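Local coordinates for protein ATP-citrate lyase beta-subunit (Chlorobium limicola, PDB 6HXJ) that probably catalyses the ATP- and coenzyme A-dependent cleavage of citrate into oxaloacetate and acetyl-CoA, with ADP and phosphate released, at residues Val254-Gly259 / Gly283-Tyr288; Leu263-Gly268 / His315-Gly320; Pro146-Leu151 / Val168-Ser173; Val107-Asn112 / Gln185-Asn190; Gly338-Lys343 / Lys370-Glu375. One frame throughout, in Å; residues are numbered along the deposited sequence.

Starting from the N terminus, contact 4 pairs strand 107-112 with 185-190 and closes a long loop in the ATP-grasp region. Contact 3 closes a shorter loop within it, where helix 148-158 packs on helix 163-181; their centres are about 15 Å apart. The remaining contacts belong to the citrate-binding region. Contact 1 (254-259 with 283-288) and contact 2 (263-268 with 315-320) close overlapping loops that cross along the chain and build neighbouring parts of one mixed sheet, touching through N287 and L263. Contact 5 closes the last loop, joining helix 328-344 to residues 370-375, and F339 links it to contact 2. Contacts 3 and 4 lie across the chain's centre from the other three.

Contact 1 of 5, residues Val254-Gly259 / Gly283-Tyr288; sequences VEVPGG and GTIANY
Strands 250-255 and 287-292 run antiparallel, with V254 and Y288 as a hydrogen-bonded pair and E255 and N287 as a non-hydrogen-bonded pair, at the end of the mixed sheet of the alpha/beta citrate-binding region where 250-255 is the outermost strand of this chain. Two bonds, V254 N to Y288 O and Y288 N to V254 O, are each 2.8 Å long, with the donor in the carbonyl plane. The third, from V256 N to A286 O, is slacker at 3.2 Å. It bends to 146° and its donor stands above the carbonyl plane, so the ladder loses regularity as 254-259 leaves the strand.

V254 and Y288 share one face, their CB atoms 4.1 Å apart. The Y288 ring, with CG anti to the backbone N, leads away from V254 to pack on S271 and V272 of helix 268-280. Further along, V256 points at the other segment and crosses I285 obliquely, its CG2 lying 3.7 Å from I285 CD1. I285 has CG1 in the crowded position between its own N and carbonyl carbon (chi1 62°), which brings CG1 and CD1 against V256 CG2. V256 also meets an apolar side chain of another protein chain. E255 and N287 occupy the opposite face, and N287 ND2 is hydrogen-bonded to L263 O on the next strand.

In the loop beyond, G259 has a positive phi of 81°, which favours glycine, and a beta carbon there would collide with I285 O and A286 N. Instead G259 CA makes a CA-H...O contact with I285 O at 3.4 Å.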
# COMPACT_ATOMS: atom_id res chain seq x y z
N VAL A 254 9.10 -60.39 -0.94
CA VAL A 254 8.58 -61.75 -1.06
C VAL A 254 9.29 -62.62 -0.02
O VAL A 254 10.52 -62.63 0.04
CB VAL A 254 8.70 -62.35 -2.49
CG1 VAL A 254 8.00 -63.70 -2.57
CG2 VAL A 254 8.16 -61.40 -3.56
N GLU A 255 8.52 -63.33 0.79
CA GLU A 255 9.07 -64.20 1.82
C GLU A 255 9.30 -65.61 1.27
O GLU A 255 8.39 -66.21 0.68
CB GLU A 255 8.16 -64.23 3.06
CG GLU A 255 8.88 -64.59 4.35
CD GLU A 255 8.08 -64.48 5.65
OE1 GLU A 255 7.25 -63.55 5.77
OE2 GLU A 255 8.33 -65.30 6.56
N VAL A 256 10.53 -66.10 1.41
CA VAL A 256 10.90 -67.45 0.98
C VAL A 256 10.90 -68.32 2.25
O VAL A 256 11.56 -67.95 3.23
CB VAL A 256 12.25 -67.49 0.22
CG1 VAL A 256 12.62 -68.91 -0.19
CG2 VAL A 256 12.19 -66.59 -1.01
N PRO A 257 10.12 -69.45 2.28
CA PRO A 257 10.10 -70.30 3.48
C PRO A 257 11.49 -70.81 3.92
O PRO A 257 12.16 -71.53 3.18
CB PRO A 257 9.15 -71.44 3.09
CG PRO A 257 8.30 -70.87 2.00
CD PRO A 257 9.23 -69.99 1.23
N GLY A 258 11.91 -70.36 5.09
CA GLY A 258 13.23 -70.66 5.64
C GLY A 258 14.26 -69.69 5.11
O GLY A 258 13.98 -68.48 5.02
N GLY A 259 15.43 -70.20 4.78
CA GLY A 259 16.53 -69.42 4.23
C GLY A 259 17.34 -68.67 5.25
O GLY A 259 16.80 -67.91 6.06
N GLY A 283 23.94 -71.62 -0.94
CA GLY A 283 23.09 -70.96 0.04
C GLY A 283 21.59 -71.05 -0.19
O GLY A 283 21.12 -71.60 -1.19
N THR A 284 20.84 -70.51 0.79
CA THR A 284 19.38 -70.46 0.78
C THR A 284 18.94 -69.02 0.99
O THR A 284 19.45 -68.34 1.89
CB THR A 284 18.80 -71.39 1.87
OG1 THR A 284 19.44 -71.13 3.13
CG2 THR A 284 18.91 -72.86 1.51
N ILE A 285 17.97 -68.55 0.17
CA ILE A 285 17.50 -67.16 0.31
C ILE A 285 16.36 -67.09 1.34
O ILE A 285 15.45 -67.93 1.33
CB ILE A 285 17.17 -66.40 -1.02
CG1 ILE A 285 16.03 -67.05 -1.84
CG2 ILE A 285 18.42 -66.21 -1.87
CD1 ILE A 285 15.39 -66.15 -2.88
N ALA A 286 16.47 -66.13 2.26
CA ALA A 286 15.49 -65.92 3.31
C ALA A 286 14.32 -65.17 2.70
O ALA A 286 13.17 -65.44 3.04
CB ALA A 286 16.11 -65.12 4.44
N ASN A 287 14.62 -64.25 1.75
CA ASN A 287 13.59 -63.47 1.07
C ASN A 287 14.06 -62.95 -0.27
O ASN A 287 15.24 -63.06 -0.60
CB ASN A 287 13.19 -62.26 1.95
CG ASN A 287 14.29 -61.24 2.11
OD1 ASN A 287 15.21 -61.42 2.91
ND2 ASN A 287 14.25 -60.17 1.31
N TYR A 288 13.12 -62.34 -1.01
CA TYR A 288 13.40 -61.55 -2.21
C TYR A 288 12.93 -60.11 -1.87
O TYR A 288 11.77 -59.91 -1.51
CB TYR A 288 12.71 -62.06 -3.49
CG TYR A 288 13.01 -61.15 -4.67
CD1 TYR A 288 14.21 -61.26 -5.38
CD2 TYR A 288 12.14 -60.12 -5.03
CE1 TYR A 288 14.52 -60.39 -6.43
CE2 TYR A 288 12.45 -59.23 -6.06
CZ TYR A 288 13.65 -59.38 -6.76
OH TYR A 288 13.95 -58.53 -7.81

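Contact 2 of 5, residues Leu263-Gly268 / His315-Gly320; sequences LLTAGG and HIIVGG
Segments 263-266 and 316-320 run side by side in the same sense, their end-to-end directions 25° apart, and L263 pairs with I317 as a parallel bridge in the mixed sheet of the alpha/beta citrate-binding region. Both hydrogen bonds across the pair run from N-H groups of 263-268 to carbonyls of 315-320. L264 N reaches I317 O at 2.8 Å, nearly straight at 165°, and A266 N reaches G319 O at 3.0 Å. Each donor stands above its carbonyl plane. Between them V318 CA makes a CA-H...O contact with L264 O at 3.4 Å.

The side chains pack in matched pairs. L263 and I317 lie alongside each other, pointing the same way, with CD2 of L263 4.0 Å from CB of I317; A275 and Y274 of helix 268-280 cover this side. L264, its CG anti to the backbone N (chi1 175°), lies alongside V318 and brings CD2 to 4.1 Å from V318 CG2, and I335 of helix 328-344 lies against both residues. The methyl of T265 touches the other segment, CG2 lying 3.6 Å from I317 O, while OG1 sits in the crowded position between the backbone N and carbonyl carbon and is hydrogen-bonded to S271 OG and A289 O.

Beyond the strand, G267 is the N-cap of helix 268-280, and the side chain of A266 lies about 4 Å from a bound citrate. The chemistry is therefore divided: a buried aliphatic contact is crossed by two backbone hydrogen bonds, with the T265 hydroxyl held by two partners, and A266, at the end of the strand, lies beside the ligand.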
# COMPACT_ATOMS: atom_id res chain seq x y z
N LEU A 263 18.15 -60.89 1.66
CA LEU A 263 18.51 -59.88 0.69
C LEU A 263 17.77 -58.56 0.92
O LEU A 263 16.56 -58.57 1.11
CB LEU A 263 18.25 -60.37 -0.76
CG LEU A 263 18.74 -61.76 -1.17
CD1 LEU A 263 18.13 -62.17 -2.50
CD2 LEU A 263 20.27 -61.82 -1.18
N LEU A 264 18.51 -57.44 0.87
CA LEU A 264 18.03 -56.06 0.95
C LEU A 264 18.76 -55.33 -0.19
O LEU A 264 19.64 -54.48 0.02
CB LEU A 264 18.29 -55.44 2.35
CG LEU A 264 17.95 -53.94 2.59
CD1 LEU A 264 16.53 -53.58 2.18
CD2 LEU A 264 18.22 -53.53 4.02
N THR A 265 18.44 -55.71 -1.41
CA THR A 265 19.14 -55.23 -2.59
C THR A 265 18.36 -54.18 -3.42
O THR A 265 17.12 -54.18 -3.49
CB THR A 265 19.60 -56.44 -3.42
OG1 THR A 265 18.45 -57.24 -3.69
CG2 THR A 265 20.63 -57.31 -2.66
N ALA A 266 19.13 -53.30 -4.05
CA ALA A 266 18.64 -52.20 -4.87
C ALA A 266 18.53 -52.57 -6.36
O ALA A 266 19.52 -53.03 -6.97
CB ALA A 266 19.55 -51.01 -4.71
N GLY A 267 17.34 -52.35 -6.93
CA GLY A 267 17.02 -52.64 -8.33
C GLY A 267 16.64 -54.09 -8.57
O GLY A 267 17.25 -55.00 -7.99
N GLY A 268 15.66 -54.31 -9.43
CA GLY A 268 15.17 -55.63 -9.80
C GLY A 268 16.21 -56.53 -10.47
O GLY A 268 16.33 -57.71 -10.10
N HIS A 315 23.02 -63.85 7.68
CA HIS A 315 23.67 -62.70 7.01
C HIS A 315 22.61 -61.81 6.40
O HIS A 315 21.53 -62.30 6.06
CB HIS A 315 24.63 -63.16 5.88
CG HIS A 315 25.57 -64.25 6.29
ND1 HIS A 315 26.73 -63.96 6.99
CD2 HIS A 315 25.45 -65.59 6.18
CE1 HIS A 315 27.30 -65.13 7.25
NE2 HIS A 315 26.56 -66.14 6.78
N ILE A 316 22.92 -60.52 6.22
CA ILE A 316 22.06 -59.57 5.50
C ILE A 316 22.90 -59.08 4.30
O ILE A 316 24.04 -58.65 4.49
CB ILE A 316 21.50 -58.36 6.33
CG1 ILE A 316 20.80 -58.77 7.65
CG2 ILE A 316 20.56 -57.45 5.47
CD1 ILE A 316 20.64 -57.64 8.63
N ILE A 317 22.34 -59.19 3.07
CA ILE A 317 23.01 -58.73 1.86
C ILE A 317 22.38 -57.42 1.43
O ILE A 317 21.28 -57.41 0.85
CB ILE A 317 23.10 -59.79 0.72
CG1 ILE A 317 23.70 -61.15 1.18
CG2 ILE A 317 23.85 -59.25 -0.51
CD1 ILE A 317 25.07 -61.15 1.84
N VAL A 318 23.07 -56.32 1.74
CA VAL A 318 22.67 -54.96 1.40
C VAL A 318 23.49 -54.63 0.16
O VAL A 318 24.53 -53.97 0.24
CB VAL A 318 22.87 -53.96 2.58
CG1 VAL A 318 22.30 -52.59 2.24
CG2 VAL A 318 22.24 -54.48 3.86
N GLY A 319 23.07 -55.17 -0.98
CA GLY A 319 23.76 -55.00 -2.24
C GLY A 319 23.05 -54.16 -3.27
O GLY A 319 21.94 -53.66 -3.06
N GLY A 320 23.69 -54.03 -4.40
CA GLY A 320 23.15 -53.31 -5.53
C GLY A 320 24.25 -52.94 -6.48
O GLY A 320 25.45 -53.10 -6.19

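Contact 3 of 5, residues Pro146-Leu151 / Val168-Ser173; sequences PTIEQL and VGKICS
Two consecutive helices of the ATP-grasp region, 148-158 and 163-181, meet here in a close glycine-mediated helix packing. The evidence is the distance from L151 CA to G169 CA, only 4.5 Å; a beta carbon on G169 would point toward helix 148-158, close to the carbonyl carbon of L151.

L151 carries the contact. Its CG is anti to the carbonyl carbon (chi1 -67°), which lays the side chain over the backbone of helix 163-181. CD1 reaches S173 CB at 3.7 Å, and the same methyl lies 4.1 Å from C172 CB. I148 works one turn earlier and nearer solvent, crossing K170 obliquely so that its CG2 rests 4.0 Å from K170 CG, while CG1 lies at the same distance, 4.0 Å, from S173 OG.

S173 keeps OG in the crowded position between its backbone N and carbonyl carbon (chi1 76°). From there the hydroxyl donates to K170 O over 2.7 Å, in the carbonyl plane and on a lone pair, so its polar end is satisfied within its own helix while CB serves the apolar packing. An alanine here would lose that bond and the OG contact with I148, and would probably loosen the packing around I148 and L151. At the start of the first helix, T147 is the N-cap, and its backbone N-H donates to Q150 OE1.

Beneath the pair lies the antiparallel sheet: L151 and C172 rest on L118 of strand 115-121; V168 touches I120 of that strand and, with I171, F201 of strand 200-210.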
# COMPACT_ATOMS: atom_id res chain seq x y z
N PRO A 146 -9.10 -59.65 -38.52
CA PRO A 146 -9.76 -60.36 -39.64
C PRO A 146 -11.26 -60.15 -39.68
O PRO A 146 -11.88 -59.77 -38.69
CB PRO A 146 -9.38 -61.83 -39.43
CG PRO A 146 -9.01 -61.95 -38.00
CD PRO A 146 -8.52 -60.59 -37.55
N THR A 147 -11.85 -60.39 -40.86
CA THR A 147 -13.29 -60.29 -41.06
C THR A 147 -13.95 -61.57 -40.59
O THR A 147 -13.24 -62.57 -40.40
CB THR A 147 -13.64 -60.00 -42.52
OG1 THR A 147 -13.37 -61.14 -43.35
CG2 THR A 147 -12.95 -58.75 -43.06
N ILE A 148 -15.28 -61.57 -40.43
CA ILE A 148 -15.98 -62.76 -39.97
C ILE A 148 -15.75 -63.95 -40.91
O ILE A 148 -15.44 -65.02 -40.40
CB ILE A 148 -17.46 -62.51 -39.64
CG1 ILE A 148 -17.56 -61.66 -38.34
CG2 ILE A 148 -18.25 -63.83 -39.44
CD1 ILE A 148 -18.86 -61.03 -38.07
N GLU A 149 -15.78 -63.73 -42.24
CA GLU A 149 -15.56 -64.79 -43.23
C GLU A 149 -14.22 -65.49 -43.06
O GLU A 149 -14.18 -66.72 -43.04
CB GLU A 149 -15.75 -64.30 -44.66
CG GLU A 149 -15.82 -62.79 -44.85
CD GLU A 149 -17.01 -62.05 -44.24
OE1 GLU A 149 -16.77 -61.08 -43.48
OE2 GLU A 149 -18.17 -62.46 -44.48
N GLN A 150 -13.14 -64.71 -42.89
CA GLN A 150 -11.80 -65.27 -42.65
C GLN A 150 -11.84 -66.21 -41.46
O GLN A 150 -11.30 -67.32 -41.54
CB GLN A 150 -10.80 -64.14 -42.37
CG GLN A 150 -10.63 -63.16 -43.51
CD GLN A 150 -9.49 -62.20 -43.24
OE1 GLN A 150 -9.70 -61.01 -42.96
NE2 GLN A 150 -8.26 -62.67 -43.35
N LEU A 151 -12.44 -65.74 -40.36
CA LEU A 151 -12.60 -66.52 -39.16
C LEU A 151 -13.44 -67.75 -39.44
O LEU A 151 -13.06 -68.84 -39.01
CB LEU A 151 -13.18 -65.65 -38.04
CG LEU A 151 -12.22 -64.53 -37.56
CD1 LEU A 151 -12.91 -63.55 -36.67
CD2 LEU A 151 -10.94 -65.09 -36.96
N VAL A 168 -18.82 -70.16 -34.91
CA VAL A 168 -17.50 -70.18 -34.30
C VAL A 168 -16.78 -68.91 -34.72
O VAL A 168 -16.30 -68.19 -33.85
CB VAL A 168 -16.72 -71.45 -34.68
CG1 VAL A 168 -15.25 -71.30 -34.38
CG2 VAL A 168 -17.28 -72.67 -33.96
N GLY A 169 -16.77 -68.62 -36.02
CA GLY A 169 -16.16 -67.41 -36.56
C GLY A 169 -16.66 -66.16 -35.87
O GLY A 169 -15.85 -65.34 -35.43
N LYS A 170 -17.99 -66.02 -35.74
CA LYS A 170 -18.59 -64.87 -35.06
C LYS A 170 -18.06 -64.74 -33.63
O LYS A 170 -17.67 -63.65 -33.23
CB LYS A 170 -20.12 -64.93 -35.09
CG LYS A 170 -20.72 -64.23 -36.30
CD LYS A 170 -22.23 -64.08 -36.16
CE LYS A 170 -22.89 -63.72 -37.47
NZ LYS A 170 -24.37 -63.55 -37.33
N ILE A 171 -18.02 -65.87 -32.88
CA ILE A 171 -17.51 -65.92 -31.50
C ILE A 171 -16.10 -65.41 -31.50
O ILE A 171 -15.78 -64.53 -30.70
CB ILE A 171 -17.58 -67.35 -30.89
CG1 ILE A 171 -19.04 -67.77 -30.59
CG2 ILE A 171 -16.69 -67.49 -29.63
CD1 ILE A 171 -19.29 -69.20 -30.84
N CYS A 172 -15.26 -65.92 -32.40
CA CYS A 172 -13.87 -65.51 -32.51
C CYS A 172 -13.71 -64.05 -32.64
O CYS A 172 -12.91 -63.48 -31.92
CB CYS A 172 -13.16 -66.26 -33.62
SG CYS A 172 -12.70 -67.93 -33.15
N SER A 173 -14.49 -63.41 -33.50
CA SER A 173 -14.41 -61.97 -33.67
C SER A 173 -14.66 -61.24 -32.36
O SER A 173 -13.92 -60.32 -32.01
CB SER A 173 -15.35 -61.52 -34.78
OG SER A 173 -16.74 -61.46 -34.47

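Contact 4 of 5, residues Val107-Asn112 / Gln185-Asn190; sequences VSIIGN and QSIEIN
The flat units are the peptide groups of two neighbouring strands in the antiparallel six-stranded sheet of the ATP-grasp region, and the ribbon they make has V107, I109, I187 and I189 on one face and S108, I110, S186 and E188 on the other. Along its two edges the ribbon is continued by backbone bonds, from S108 and I110 to strand 115-121 and from S186 and E188 to strand 200-210. The strand axes approach to 4.7 Å with their directions 170° apart.

V107 with I189 and I109 with I187 are hydrogen-bonded pairs, each bonded both ways. I189 N to V107 O, at 2.7 Å, lies nearly along the C=O axis, whereas V107 N approaches I189 O in the carbonyl plane. Between these pairs S108 CA makes a CA-H...O contact with I187 O at 3.1 Å.

On the apolar face I109 and I187 lie alongside each other. I109 has CG1 anti to the backbone N (chi1 179°), which puts CG2 in the crowded position and 3.9 Å from I187 CB. L175 of helix 163-181 packs on both, and F13 of helix 6-15 reaches I187 and I189. The other face is mixed: CB of S108 meets CG of E188 at 3.8 Å, and CG2 of I110 meets CB of S186, also at 3.8 Å. The hydroxyls are bonded elsewhere, S108 OG to Y106 OH and S186 OG to N209 ND2.

Q185 and S186 both face N209 in a classic beta bulge. At this end the ladder finishes with G111 N bonded to Q185 O at 2.8 Å, at an N-H...O angle of 161°.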
# COMPACT_ATOMS: atom_id res chain seq x y z
N VAL A 107 -10.31 -72.51 -27.92
CA VAL A 107 -10.09 -71.17 -28.44
C VAL A 107 -9.12 -70.47 -27.51
O VAL A 107 -9.29 -70.53 -26.30
CB VAL A 107 -11.35 -70.26 -28.61
CG1 VAL A 107 -10.94 -68.86 -29.05
CG2 VAL A 107 -12.38 -70.85 -29.56
N SER A 108 -8.12 -69.81 -28.06
CA SER A 108 -7.18 -69.00 -27.31
C SER A 108 -6.61 -67.97 -28.22
O SER A 108 -6.34 -68.24 -29.40
CB SER A 108 -6.06 -69.83 -26.69
OG SER A 108 -5.14 -70.30 -27.67
N ILE A 109 -6.44 -66.77 -27.68
CA ILE A 109 -5.82 -65.62 -28.34
C ILE A 109 -4.65 -65.15 -27.45
O ILE A 109 -4.88 -64.78 -26.30
CB ILE A 109 -6.85 -64.54 -28.77
CG1 ILE A 109 -6.18 -63.35 -29.44
CG2 ILE A 109 -7.79 -64.10 -27.65
CD1 ILE A 109 -6.95 -62.79 -30.61
N ILE A 110 -3.42 -65.34 -27.92
CA ILE A 110 -2.20 -65.07 -27.18
C ILE A 110 -1.43 -63.98 -27.89
O ILE A 110 -1.10 -64.15 -29.07
CB ILE A 110 -1.37 -66.36 -26.92
CG1 ILE A 110 -1.03 -67.08 -28.27
CG2 ILE A 110 -2.14 -67.28 -25.97
CD1 ILE A 110 -0.63 -68.58 -28.28
N GLY A 111 -1.21 -62.86 -27.20
CA GLY A 111 -0.52 -61.71 -27.77
C GLY A 111 0.94 -61.97 -28.06
O GLY A 111 1.56 -62.83 -27.42
N ASN A 112 1.50 -61.24 -29.03
CA ASN A 112 2.90 -61.33 -29.46
C ASN A 112 3.37 -59.95 -29.98
O ASN A 112 2.54 -59.06 -30.13
CB ASN A 112 3.10 -62.43 -30.52
CG ASN A 112 2.20 -62.33 -31.71
OD1 ASN A 112 2.12 -61.31 -32.39
ND2 ASN A 112 1.48 -63.40 -31.98
N GLN A 185 -3.39 -59.80 -22.54
CA GLN A 185 -2.12 -60.39 -22.91
C GLN A 185 -2.45 -61.74 -23.55
O GLN A 185 -1.83 -62.17 -24.52
CB GLN A 185 -1.22 -60.55 -21.68
CG GLN A 185 -0.76 -59.20 -21.16
CD GLN A 185 -0.22 -59.20 -19.74
OE1 GLN A 185 -0.53 -60.05 -18.91
NE2 GLN A 185 0.55 -58.18 -19.43
N SER A 186 -3.50 -62.38 -23.04
CA SER A 186 -3.99 -63.68 -23.49
C SER A 186 -5.36 -64.02 -22.88
O SER A 186 -5.68 -63.58 -21.77
CB SER A 186 -2.99 -64.79 -23.17
OG SER A 186 -2.77 -64.92 -21.78
N ILE A 187 -6.16 -64.81 -23.62
CA ILE A 187 -7.48 -65.33 -23.25
C ILE A 187 -7.55 -66.78 -23.74
O ILE A 187 -7.35 -67.00 -24.93
CB ILE A 187 -8.62 -64.48 -23.89
CG1 ILE A 187 -8.53 -62.97 -23.52
CG2 ILE A 187 -10.00 -65.08 -23.54
CD1 ILE A 187 -9.28 -61.99 -24.43
N GLU A 188 -7.81 -67.74 -22.84
CA GLU A 188 -7.85 -69.16 -23.16
C GLU A 188 -9.18 -69.75 -22.70
O GLU A 188 -9.53 -69.65 -21.53
CB GLU A 188 -6.65 -69.90 -22.53
CG GLU A 188 -6.38 -71.25 -23.19
CD GLU A 188 -6.13 -72.43 -22.26
OE1 GLU A 188 -6.96 -72.65 -21.35
OE2 GLU A 188 -5.15 -73.17 -22.50
N ILE A 189 -9.95 -70.29 -23.65
CA ILE A 189 -11.24 -70.92 -23.41
C ILE A 189 -11.15 -72.41 -23.78
O ILE A 189 -10.98 -72.75 -24.96
CB ILE A 189 -12.40 -70.19 -24.13
CG1 ILE A 189 -12.51 -68.70 -23.70
CG2 ILE A 189 -13.72 -70.95 -23.90
CD1 ILE A 189 -13.40 -67.85 -24.55
N ASN A 190 -11.21 -73.27 -22.78
CA ASN A 190 -11.14 -74.70 -22.98
C ASN A 190 -11.88 -75.36 -21.85
O ASN A 190 -11.37 -75.38 -20.73
CB ASN A 190 -9.69 -75.21 -23.08
CG ASN A 190 -9.59 -76.65 -23.53
OD1 ASN A 190 -10.16 -77.05 -24.56
ND2 ASN A 190 -8.84 -77.44 -22.78

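Contact 5 of 5, residues Gly338-Lys343 / Lys370-Glu375; sequences GFRESK and KQLQEE
The more closely packed part faces the sheet, where L372 points at helix 328-344 and its CD1 lies 4.2 Å from F339 CD2, at the edge of the ring and near its plane. F339 is buried further by I316 and V318 of strand 315-318 and by F377. The backbones stay well apart: the nearest pair, R340 CA and L372 CA, is 8.6 Å, so long side chains must bridge the outer side.

That looser side is polar and nearer to solvent. R340 is bent at chi3 (-102°) and crosses E375 obliquely, so that the carboxylate meets the edge of the guanidinium. The two planes are 19° apart, and NH1 of R340 forms a salt bridge with OE1 of E375 at 2.9 Å; the hydrogen bond from the same NH1 to OE2 is weak at 3.4 Å. L372 CD2 lies 4.0 Å from R340 NH1, linking the apolar and charged parts. K343 NZ bonds weakly to E375 O, and its charge also makes a cation-pi contact with F377. An alanine here in place of the glutamate would lose the carboxylate and would probably weaken the hold on the R340 side chain.

Helix 328-344 connects parallel strands 315-318 and 352-356, and helix 362-371 connects 352-356 to 378-382, so the contact ties the helix of one beta-alpha-beta crossover to the chain that follows the helix of the next in an open alpha/beta fold.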
# COMPACT_ATOMS: atom_id res chain seq x y z
N GLY A 338 16.30 -48.16 10.09
CA GLY A 338 15.67 -49.46 10.23
C GLY A 338 16.56 -50.51 10.88
O GLY A 338 16.05 -51.44 11.49
N PHE A 339 17.90 -50.39 10.72
CA PHE A 339 18.86 -51.30 11.35
C PHE A 339 18.99 -50.99 12.83
O PHE A 339 19.09 -51.91 13.64
CB PHE A 339 20.24 -51.21 10.69
CG PHE A 339 20.47 -52.09 9.48
CD1 PHE A 339 19.71 -53.24 9.27
CD2 PHE A 339 21.48 -51.80 8.58
CE1 PHE A 339 19.93 -54.05 8.16
CE2 PHE A 339 21.71 -52.63 7.48
CZ PHE A 339 20.92 -53.74 7.27
N ARG A 340 18.97 -49.69 13.18
CA ARG A 340 19.03 -49.17 14.54
C ARG A 340 17.75 -49.54 15.29
O ARG A 340 17.82 -49.95 16.46
CB ARG A 340 19.20 -47.64 14.49
CG ARG A 340 20.60 -47.17 14.11
CD ARG A 340 20.95 -45.82 14.69
NE ARG A 340 20.87 -44.67 13.79
CZ ARG A 340 21.93 -44.01 13.32
NH1 ARG A 340 23.16 -44.45 13.55
NH2 ARG A 340 21.76 -42.95 12.53
N GLU A 341 16.59 -49.41 14.60
CA GLU A 341 15.26 -49.74 15.13
C GLU A 341 15.15 -51.24 15.45
O GLU A 341 14.65 -51.64 16.49
CB GLU A 341 14.18 -49.31 14.12
CG GLU A 341 12.79 -49.11 14.72
CD GLU A 341 11.88 -50.31 14.93
OE1 GLU A 341 12.25 -51.45 14.55
OE2 GLU A 341 10.76 -50.11 15.48
N SER A 342 15.67 -52.06 14.55
CA SER A 342 15.66 -53.50 14.65
C SER A 342 16.63 -54.01 15.71
O SER A 342 16.32 -54.98 16.39
CB SER A 342 15.98 -54.11 13.29
OG SER A 342 15.04 -53.69 12.32
N LYS A 343 17.82 -53.37 15.83
CA LYS A 343 18.86 -53.73 16.79
C LYS A 343 18.49 -53.42 18.23
O LYS A 343 18.92 -54.14 19.13
CB LYS A 343 20.21 -53.12 16.47
CG LYS A 343 21.34 -54.05 16.93
CD LYS A 343 22.49 -53.33 17.60
CE LYS A 343 23.67 -54.26 17.70
NZ LYS A 343 24.90 -53.52 18.05
N LYS A 370 29.23 -47.45 7.52
CA LYS A 370 30.43 -47.99 8.16
C LYS A 370 30.56 -47.44 9.59
O LYS A 370 31.22 -48.07 10.42
CB LYS A 370 31.70 -47.74 7.32
CG LYS A 370 32.82 -48.75 7.58
CD LYS A 370 33.87 -48.81 6.47
CE LYS A 370 34.92 -49.89 6.70
NZ LYS A 370 34.37 -51.27 6.57
N GLN A 371 29.90 -46.30 9.91
CA GLN A 371 29.88 -45.78 11.28
C GLN A 371 29.13 -46.77 12.14
O GLN A 371 29.53 -46.97 13.29
CB GLN A 371 29.19 -44.41 11.33
CG GLN A 371 29.10 -43.79 12.72
CD GLN A 371 28.32 -42.50 12.69
OE1 GLN A 371 27.22 -42.40 12.12
NE2 GLN A 371 28.84 -41.49 13.36
N LEU A 372 28.08 -47.42 11.60
CA LEU A 372 27.32 -48.43 12.33
C LEU A 372 28.20 -49.51 12.98
O LEU A 372 27.70 -50.24 13.83
CB LEU A 372 26.20 -49.06 11.51
CG LEU A 372 24.91 -48.27 11.36
CD1 LEU A 372 24.00 -48.95 10.36
CD2 LEU A 372 24.16 -48.18 12.66
N GLN A 373 29.51 -49.57 12.66
CA GLN A 373 30.48 -50.44 13.31
C GLN A 373 30.72 -50.03 14.77
O GLN A 373 30.94 -50.91 15.62
CB GLN A 373 31.84 -50.43 12.58
CG GLN A 373 31.92 -51.34 11.36
CD GLN A 373 33.13 -51.14 10.46
OE1 GLN A 373 33.06 -51.42 9.26
NE2 GLN A 373 34.28 -50.71 10.99
N GLU A 374 30.68 -48.71 15.08
CA GLU A 374 30.97 -48.32 16.45
C GLU A 374 29.75 -48.56 17.37
O GLU A 374 29.91 -48.69 18.59
CB GLU A 374 31.64 -46.92 16.61
CG GLU A 374 30.93 -45.68 16.12
CD GLU A 374 31.85 -44.65 15.47
OE1 GLU A 374 31.91 -44.62 14.22
OE2 GLU A 374 32.55 -43.93 16.21
N GLU A 375 28.56 -48.79 16.77
CA GLU A 375 27.33 -49.11 17.48
C GLU A 375 27.21 -50.61 17.78
O GLU A 375 26.19 -51.04 18.30
CB GLU A 375 26.12 -48.58 16.71
CG GLU A 375 26.02 -47.06 16.73
CD GLU A 375 25.03 -46.48 15.74
OE1 GLU A 375 25.45 -45.68 14.88
OE2 GLU A 375 23.83 -46.83 15.84